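Local coordinates for filamentation induced by cAMP protein Fic (Desulfovibrio alaskensis, PDB 4RGL) that is of unknown function but combines a mainly helical Fic-family body with what is probably a winged helix-turn-helix domain at its C-terminal end, at residues N20-I25 with P168-C173; I273-G278 with Q288-S293; F92-A97 with G193-T198. All blocks are in the same frame, centred on the assembly; numbering follows the deposited sequence.

Contact 1. Residues N20-I25 with P168-C173; sequences NLVAEI and PLVASC
Ile-25 and Leu-169 make the tight half of this contact, lying alongside each other with their ends pointing opposite ways. On the first side only one branch of Ile-25 does the work: its CG2 methyl lies 3.8 Å from CD1 of Leu-169, while the distance from the same CG2 to Leu-169 CD2 is 3.9 Å. The methyl thus beds into the fork of the leucine. It arrives there because CG2 stands opposite the backbone N across the CA-CB bond, with chi1 at -64° placing CG1 beside that N.

A turn earlier the fit is slacker. Val-22, the partly solvent-exposed member, holds this looser side with its two methyls: CG1 is 4.3 Å from Leu-169 CD1, and Val-22 CG2 comes to 4.4 Å from CG2 of Val-170. Ile-25, Leu-169 and Val-170 are buried. The short helical segments stand 11.2 Å apart at their axes and run at 120° to one another, so a few aliphatic ends bridge the gap. Helix 168-182 belongs to the Fic core, and the N-terminal helix 16-32 lies across its start. Helix 238-257 packs on the same N-terminal helix, with Leu-21 on Leu-245 and a salt bridge from Glu-24 to Arg-253. Leu-169 also rests on Leu-201 and Trp-204.

Behind the apolar surface, Ser-172 is buried against Gln-197 and Leu-201 of helix 189-202, and its OG donates to the carbonyl O of Leu-169 at 2.9 Å. The hydroxyl approaches from above the carbonyl plane, 48° out of it.

Contact 2. Residues I273-G278 with Q288-S293; sequences IRAIGG and QALGLS
Ala-275 faces Ala-289 and Leu-290 where helix 267-276 meets helix 283-290 in the C-terminal domain. Sequence and topology are consistent with a winged helix-turn-helix: three helices and a small antiparallel sheet. In that scheme 283-290 is the first helix of the motif, and the turn after it leads into helix 295-308.

The two alanines point at each other. Their CA atoms are 6.4 Å apart, and the CB of Ala-275 lies 4.2 Å from the CB of Ala-289, so these small side chains let the backbones come close. Leu-290 starts off alongside the gap, yet its end bends in. With chi1 at -63° its CG stands beside the backbone N, and one branch, CD2, turns back to the methyl of Ala-275. The same leucine lies on Phe-298 and Tyr-302 of helix 295-308, while Ala-275 also touches Leu-286, so the small patch lies at the edge of the domain's apolar interior.

Close to the contact, Gly-277 (67°) and Gly-291 (69°), each the first residue to leave helical geometry, have positive phi. Ala-275 CB is the one methyl shared by both partners, and its distance to Leu-290 CD2 is 4.2 Å.

Contact 3. Residues F92-A97 with G193-T198; sequences FATYEA and GRLWQT
Tyr-95 and Leu-195 mark the closest approach of the two backbones, with their CA atoms 7.4 Å apart. Segment 193-198 is helical throughout, and 92-97 starts within helix 82-95. The contact is made by side chains.

Leu-195 takes part with both of its branches. Its CD1 sits over the middle of the Tyr-95 ring in a CH-pi contact, 3.6 Å from the ring centroid and 11° off the ring normal. Its CD2 turns to Thr-94 instead, reaching CG2 of that residue at 3.7 Å. Chi1 of 173° carries CG of Leu-195 to the far side of the CA-CB bond from the backbone N, which aims the fork at the other helix. The tyrosine lies along the leucine rather than pointing at it, and its OH runs on to within 3.8 Å of the CA of Leu-195. On Thr-94 the two branches divide their tasks: the methyl packs on Leu-195, while OG1 bonds back to Asn-90 O in its own helix.

Along segment 193-198, the carbonyl O of Arg-194 is gripped twice from opposite faces of its plane, by Thr-198 OG1 at 2.9 Å and by Thr-198 N at 3.1 Å.

The end of Arg-194 leads away from the contact, to a salt bridge with Glu-60 and a hydrogen bond with Ser-56, a pairing consistent with the inhibitory motif known in Fic proteins; an unknown ligand lies about 5 Å from this side chain. Helix 42-59 also covers Tyr-95 through Arg-49 and Thr-52. On the Thr-94 side, helix 106-117 brings up Leu-115 and Leu-116.

In the fold
Contacts 1 and 3 belong to the same helical body, their centres 19 Å apart, and their segments alternate along the chain. They join through the consecutive helices 168-182 and 189-202: Ser-172 CB lies 3.7 Å from Gln-197 CG. The Fic signature HPFADGNGR spans the link between these two helices and runs into the second, so the two contacts bring helices 16-32 and 82-95 against the pair that brackets it. Contact 2 follows later in the chain, in the separate C-terminal domain, with its centre 53 Å from contact 1 and 44 Å from contact 3. Contacts 1 and 2 lie on opposite sides of the chain's centre, which reflects an elongated two-domain molecule.

Contact 1. Residues N20-I25 with P168-C173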
loop_
_atom_site.group_PDB
_atom_site.type_symbol
_atom_site.label_atom_id
_atom_site.label_comp_id
_atom_site.label_asym_id
_atom_site.label_seq_id
_atom_site.Cartn_x
_atom_site.Cartn_y
_atom_site.Cartn_z
ATOM N N ASN A 20 -5.336 -22.861 -9.045
ATOM C CA ASN A 20 -6.356 -21.988 -9.633
ATOM C C ASN A 20 -6.159 -20.531 -9.177
ATOM O O ASN A 20 -6.354 -19.601 -9.972
ATOM C CB ASN A 20 -7.763 -22.478 -9.275
ATOM C CG ASN A 20 -8.263 -23.587 -10.173
ATOM O OD1 ASN A 20 -8.967 -23.348 -11.160
ATOM N ND2 ASN A 20 -7.890 -24.820 -9.867
ATOM N N LEU A 21 -5.729 -20.334 -7.917
ATOM C CA LEU A 21 -5.458 -18.987 -7.392
ATOM C C LEU A 21 -4.187 -18.417 -8.009
ATOM O O LEU A 21 -4.169 -17.254 -8.398
ATOM C CB LEU A 21 -5.351 -19.007 -5.862
ATOM C CG LEU A 21 -6.679 -19.162 -5.111
ATOM C CD1 LEU A 21 -6.448 -19.499 -3.666
ATOM C CD2 LEU A 21 -7.541 -17.901 -5.242
ATOM N N VAL A 22 -3.150 -19.269 -8.187
ATOM C CA VAL A 22 -1.898 -18.862 -8.834
ATOM C C VAL A 22 -2.181 -18.488 -10.301
ATOM O O VAL A 22 -1.717 -17.448 -10.771
ATOM C CB VAL A 22 -0.812 -19.975 -8.725
ATOM C CG1 VAL A 22 0.410 -19.639 -9.574
ATOM C CG2 VAL A 22 -0.411 -20.204 -7.269
ATOM N N ALA A 23 -3.019 -19.288 -10.984
ATOM C CA ALA A 23 -3.400 -19.030 -12.365
ATOM C C ALA A 23 -4.134 -17.706 -12.492
ATOM O O ALA A 23 -3.846 -16.930 -13.408
ATOM C CB ALA A 23 -4.271 -20.160 -12.885
ATOM N N GLU A 24 -5.083 -17.432 -11.574
ATOM C CA GLU A 24 -5.869 -16.210 -11.649
ATOM C C GLU A 24 -4.998 -14.983 -11.303
ATOM O O GLU A 24 -4.980 -14.016 -12.070
ATOM C CB GLU A 24 -7.102 -16.285 -10.731
ATOM C CG GLU A 24 -8.103 -15.153 -10.977
ATOM C CD GLU A 24 -9.378 -15.221 -10.153
ATOM O OE1 GLU A 24 -9.671 -16.304 -9.592
ATOM O OE2 GLU A 24 -10.086 -14.189 -10.073
ATOM N N ILE A 25 -4.214 -15.057 -10.182
ATOM C CA ILE A 25 -3.306 -13.965 -9.789
ATOM C C ILE A 25 -2.344 -13.660 -10.939
ATOM O O ILE A 25 -2.251 -12.514 -11.376
ATOM C CB ILE A 25 -2.533 -14.305 -8.477
ATOM C CG1 ILE A 25 -3.510 -14.438 -7.273
ATOM C CG2 ILE A 25 -1.454 -13.250 -8.195
ATOM C CD1 ILE A 25 -2.871 -14.997 -5.998
ATOM N N PRO A 168 7.140 -17.537 -5.769
ATOM C CA PRO A 168 7.102 -16.457 -4.764
ATOM C C PRO A 168 5.728 -16.309 -4.080
ATOM O O PRO A 168 5.674 -16.112 -2.865
ATOM C CB PRO A 168 7.440 -15.215 -5.579
ATOM C CG PRO A 168 8.320 -15.710 -6.656
ATOM C CD PRO A 168 7.865 -17.115 -6.987
ATOM N N LEU A 169 4.617 -16.420 -4.858
ATOM C CA LEU A 169 3.256 -16.309 -4.306
ATOM C C LEU A 169 3.045 -17.303 -3.163
ATOM O O LEU A 169 2.516 -16.932 -2.117
ATOM C CB LEU A 169 2.200 -16.539 -5.406
ATOM C CG LEU A 169 2.072 -15.434 -6.452
ATOM C CD1 LEU A 169 1.234 -15.894 -7.628
ATOM C CD2 LEU A 169 1.488 -14.168 -5.847
ATOM N N VAL A 170 3.508 -18.553 -3.344
ATOM C CA VAL A 170 3.380 -19.600 -2.327
ATOM C C VAL A 170 4.436 -19.397 -1.231
ATOM O O VAL A 170 4.112 -19.456 -0.046
ATOM C CB VAL A 170 3.496 -21.017 -2.961
ATOM C CG1 VAL A 170 3.375 -22.106 -1.897
ATOM C CG2 VAL A 170 2.452 -21.211 -4.057
ATOM N N ALA A 171 5.698 -19.131 -1.634
ATOM C CA ALA A 171 6.821 -18.955 -0.708
ATOM C C ALA A 171 6.543 -17.844 0.314
ATOM O O ALA A 171 6.887 -17.999 1.487
ATOM C CB ALA A 171 8.090 -18.643 -1.482
ATOM N N SER A 172 5.895 -16.724 -0.129
ATOM C CA SER A 172 5.553 -15.607 0.765
ATOM C C SER A 172 4.528 -16.039 1.810
ATOM O O SER A 172 4.628 -15.639 2.969
ATOM C CB SER A 172 5.018 -14.422 -0.031
ATOM O OG SER A 172 3.775 -14.727 -0.637
ATOM N N CYS A 173 3.556 -16.875 1.409
ATOM C CA CYS A 173 2.535 -17.379 2.324
ATOM C C CYS A 173 3.156 -18.343 3.333
ATOM O O CYS A 173 2.844 -18.269 4.525
ATOM C CB CYS A 173 1.399 -18.042 1.553
ATOM S SG CYS A 173 0.481 -16.918 0.475
#

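Contact 2. Residues I273-G278 with Q288-S293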
loop_
_atom_site.group_PDB
_atom_site.type_symbol
_atom_site.label_atom_id
_atom_site.label_comp_id
_atom_site.label_asym_id
_atom_site.label_seq_id
_atom_site.Cartn_x
_atom_site.Cartn_y
_atom_site.Cartn_z
ATOM N N ILE A 273 -7.699 27.388 -15.737
ATOM C CA ILE A 273 -8.692 26.888 -14.768
ATOM C C ILE A 273 -8.413 27.486 -13.366
ATOM O O ILE A 273 -9.344 27.945 -12.697
ATOM C CB ILE A 273 -8.692 25.325 -14.734
ATOM C CG1 ILE A 273 -8.989 24.738 -16.145
ATOM C CG2 ILE A 273 -9.695 24.794 -13.685
ATOM C CD1 ILE A 273 -8.774 23.183 -16.273
ATOM N N ARG A 274 -7.121 27.528 -12.956
ATOM C CA ARG A 274 -6.726 28.106 -11.665
ATOM C C ARG A 274 -6.928 29.636 -11.656
ATOM O O ARG A 274 -7.222 30.211 -10.603
ATOM C CB ARG A 274 -5.261 27.763 -11.336
ATOM C CG ARG A 274 -5.029 26.287 -11.006
ATOM C CD ARG A 274 -3.619 26.036 -10.476
ATOM N NE ARG A 274 -2.594 26.292 -11.493
ATOM C CZ ARG A 274 -2.092 25.352 -12.289
ATOM N NH1 ARG A 274 -2.498 24.091 -12.179
ATOM N NH2 ARG A 274 -1.171 25.662 -13.191
ATOM N N ALA A 275 -6.779 30.290 -12.838
ATOM C CA ALA A 275 -6.943 31.745 -12.960
ATOM C C ALA A 275 -8.414 32.164 -12.786
ATOM O O ALA A 275 -8.683 33.204 -12.184
ATOM C CB ALA A 275 -6.421 32.218 -14.306
ATOM N N ILE A 276 -9.370 31.345 -13.306
ATOM C CA ILE A 276 -10.814 31.630 -13.176
ATOM C C ILE A 276 -11.247 31.526 -11.691
ATOM O O ILE A 276 -11.793 32.485 -11.137
ATOM C CB ILE A 276 -11.667 30.670 -14.083
ATOM C CG1 ILE A 276 -11.333 30.859 -15.599
ATOM C CG2 ILE A 276 -13.188 30.852 -13.813
ATOM C CD1 ILE A 276 -11.936 32.147 -16.255
ATOM N N GLY A 277 -11.011 30.359 -11.082
ATOM C CA GLY A 277 -11.412 30.097 -9.708
ATOM C C GLY A 277 -12.916 30.052 -9.543
ATOM O O GLY A 277 -13.604 29.327 -10.266
ATOM N N GLY A 278 -13.432 30.880 -8.641
ATOM C CA GLY A 278 -14.865 30.958 -8.381
ATOM C C GLY A 278 -15.565 32.064 -9.148
ATOM O O GLY A 278 -16.743 31.933 -9.498
ATOM N N GLN A 288 -4.367 39.282 -18.343
ATOM C CA GLN A 288 -3.547 39.897 -17.290
ATOM C C GLN A 288 -3.051 38.849 -16.272
ATOM O O GLN A 288 -1.895 38.909 -15.843
ATOM C CB GLN A 288 -4.342 41.003 -16.565
ATOM C CG GLN A 288 -3.677 41.487 -15.275
ATOM C CD GLN A 288 -3.631 42.984 -15.172
ATOM O OE1 GLN A 288 -4.432 43.705 -15.777
ATOM N NE2 GLN A 288 -2.712 43.483 -14.372
ATOM N N ALA A 289 -3.940 37.916 -15.862
ATOM C CA ALA A 289 -3.619 36.900 -14.855
ATOM C C ALA A 289 -2.577 35.888 -15.374
ATOM O O ALA A 289 -1.683 35.490 -14.626
ATOM C CB ALA A 289 -4.882 36.169 -14.432
ATOM N N LEU A 290 -2.699 35.474 -16.652
ATOM C CA LEU A 290 -1.805 34.462 -17.239
ATOM C C LEU A 290 -0.456 35.086 -17.717
ATOM O O LEU A 290 0.474 34.352 -18.063
ATOM C CB LEU A 290 -2.504 33.747 -18.419
ATOM C CG LEU A 290 -3.776 32.948 -18.062
ATOM C CD1 LEU A 290 -4.532 32.532 -19.312
ATOM C CD2 LEU A 290 -3.445 31.739 -17.203
ATOM N N GLY A 291 -0.371 36.417 -17.700
ATOM C CA GLY A 291 0.830 37.135 -18.123
ATOM C C GLY A 291 1.091 37.034 -19.611
ATOM O O GLY A 291 2.246 37.000 -20.044
ATOM N N LEU A 292 0.016 36.982 -20.406
ATOM C CA LEU A 292 0.109 36.862 -21.856
ATOM C C LEU A 292 0.113 38.239 -22.521
ATOM O O LEU A 292 -0.327 39.221 -21.916
ATOM C CB LEU A 292 -1.062 36.014 -22.391
ATOM C CG LEU A 292 -0.822 34.477 -22.489
ATOM C CD1 LEU A 292 -0.156 33.926 -21.235
ATOM C CD2 LEU A 292 -2.107 33.748 -22.760
ATOM N N SER A 293 0.643 38.320 -23.754
ATOM C CA SER A 293 0.691 39.576 -24.509
ATOM C C SER A 293 0.338 39.341 -25.990
ATOM O O SER A 293 0.168 40.301 -26.742
ATOM C CB SER A 293 2.071 40.222 -24.390
ATOM O OG SER A 293 3.086 39.370 -24.897
#

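Contact 3. Residues F92-A97 with G193-T198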
loop_
_atom_site.group_PDB
_atom_site.type_symbol
_atom_site.label_atom_id
_atom_site.label_comp_id
_atom_site.label_asym_id
_atom_site.label_seq_id
_atom_site.Cartn_x
_atom_site.Cartn_y
_atom_site.Cartn_z
ATOM N N PHE A 92 6.250 3.934 7.872
ATOM C CA PHE A 92 6.498 4.584 6.582
ATOM C C PHE A 92 7.989 4.557 6.241
ATOM O O PHE A 92 8.354 4.261 5.106
ATOM C CB PHE A 92 5.973 6.035 6.582
ATOM C CG PHE A 92 6.348 6.809 5.338
ATOM C CD1 PHE A 92 5.702 6.570 4.128
ATOM C CD2 PHE A 92 7.371 7.755 5.366
ATOM C CE1 PHE A 92 6.077 7.255 2.970
ATOM C CE2 PHE A 92 7.739 8.442 4.211
ATOM C CZ PHE A 92 7.085 8.198 3.023
ATOM N N ALA A 93 8.843 4.826 7.230
ATOM C CA ALA A 93 10.285 4.807 7.041
ATOM C C ALA A 93 10.781 3.394 6.673
ATOM O O ALA A 93 11.676 3.250 5.832
ATOM C CB ALA A 93 10.978 5.291 8.300
ATOM N N THR A 94 10.159 2.353 7.270
ATOM C CA THR A 94 10.564 0.961 7.074
ATOM C C THR A 94 10.202 0.480 5.653
ATOM O O THR A 94 11.050 -0.096 4.968
ATOM C CB THR A 94 9.914 0.069 8.147
ATOM O OG1 THR A 94 10.126 0.658 9.428
ATOM C CG2 THR A 94 10.458 -1.349 8.133
ATOM N N TYR A 95 8.944 0.722 5.210
ATOM C CA TYR A 95 8.486 0.275 3.881
ATOM C C TYR A 95 9.247 0.990 2.750
ATOM O O TYR A 95 9.458 0.400 1.691
ATOM C CB TYR A 95 6.974 0.494 3.719
ATOM C CG TYR A 95 6.133 -0.599 4.343
ATOM C CD1 TYR A 95 5.786 -0.557 5.691
ATOM C CD2 TYR A 95 5.637 -1.651 3.575
ATOM C CE1 TYR A 95 5.009 -1.562 6.273
ATOM C CE2 TYR A 95 4.842 -2.651 4.140
ATOM C CZ TYR A 95 4.542 -2.610 5.494
ATOM O OH TYR A 95 3.784 -3.602 6.064
ATOM N N GLU A 96 9.681 2.247 2.980
ATOM C CA GLU A 96 10.407 2.999 1.953
ATOM C C GLU A 96 11.842 2.463 1.775
ATOM O O GLU A 96 12.493 2.787 0.785
ATOM C CB GLU A 96 10.438 4.506 2.287
ATOM C CG GLU A 96 9.073 5.183 2.215
ATOM C CD GLU A 96 8.354 5.057 0.883
ATOM O OE1 GLU A 96 8.936 5.457 -0.151
ATOM O OE2 GLU A 96 7.173 4.635 0.888
ATOM N N ALA A 97 12.303 1.602 2.696
ATOM C CA ALA A 97 13.670 1.073 2.646
ATOM C C ALA A 97 13.707 -0.404 2.147
ATOM O O ALA A 97 14.742 -1.067 2.272
ATOM C CB ALA A 97 14.313 1.172 4.022
ATOM N N GLY A 193 5.680 -9.699 9.788
ATOM C CA GLY A 193 5.148 -10.764 8.951
ATOM C C GLY A 193 4.603 -10.238 7.642
ATOM O O GLY A 193 5.022 -10.680 6.565
ATOM N N ARG A 194 3.727 -9.205 7.722
ATOM C CA ARG A 194 3.124 -8.575 6.541
ATOM C C ARG A 194 4.171 -7.842 5.720
ATOM O O ARG A 194 4.100 -7.851 4.485
ATOM C CB ARG A 194 2.014 -7.614 6.957
ATOM C CG ARG A 194 0.917 -8.305 7.708
ATOM C CD ARG A 194 -0.100 -7.359 8.245
ATOM N NE ARG A 194 -0.757 -7.935 9.410
ATOM C CZ ARG A 194 -0.468 -7.599 10.657
ATOM N NH1 ARG A 194 0.335 -6.577 10.903
ATOM N NH2 ARG A 194 -1.060 -8.214 11.667
ATOM N N LEU A 195 5.173 -7.235 6.393
ATOM C CA LEU A 195 6.244 -6.534 5.703
ATOM C C LEU A 195 7.057 -7.494 4.859
ATOM O O LEU A 195 7.294 -7.227 3.676
ATOM C CB LEU A 195 7.155 -5.809 6.705
ATOM C CG LEU A 195 8.426 -5.155 6.101
ATOM C CD1 LEU A 195 8.067 -3.975 5.192
ATOM C CD2 LEU A 195 9.368 -4.713 7.183
ATOM N N TRP A 196 7.474 -8.629 5.448
ATOM C CA TRP A 196 8.347 -9.561 4.757
ATOM C C TRP A 196 7.594 -10.305 3.648
ATOM O O TRP A 196 8.186 -10.591 2.609
ATOM C CB TRP A 196 8.989 -10.543 5.737
ATOM C CG TRP A 196 10.485 -10.595 5.615
ATOM C CD1 TRP A 196 11.235 -11.657 5.205
ATOM C CD2 TRP A 196 11.382 -9.478 5.687
ATOM N NE1 TRP A 196 12.561 -11.303 5.145
ATOM C CE2 TRP A 196 12.675 -9.959 5.390
ATOM C CE3 TRP A 196 11.222 -8.114 6.002
ATOM C CZ2 TRP A 196 13.803 -9.136 5.423
ATOM C CZ3 TRP A 196 12.335 -7.294 5.995
ATOM C CH2 TRP A 196 13.608 -7.804 5.725
ATOM N N GLN A 197 6.270 -10.504 3.808
ATOM C CA GLN A 197 5.474 -11.077 2.726
ATOM C C GLN A 197 5.471 -10.125 1.512
ATOM O O GLN A 197 5.716 -10.563 0.389
ATOM C CB GLN A 197 4.048 -11.380 3.182
ATOM C CG GLN A 197 3.178 -11.926 2.050
ATOM C CD GLN A 197 1.795 -12.258 2.496
ATOM O OE1 GLN A 197 1.588 -13.095 3.375
ATOM N NE2 GLN A 197 0.810 -11.740 1.776
ATOM N N THR A 198 5.306 -8.806 1.765
ATOM C CA THR A 198 5.382 -7.783 0.720
ATOM C C THR A 198 6.784 -7.781 0.073
ATOM O O THR A 198 6.904 -7.580 -1.138
ATOM C CB THR A 198 5.035 -6.395 1.303
ATOM O OG1 THR A 198 3.777 -6.466 1.974
ATOM C CG2 THR A 198 4.990 -5.314 0.241
#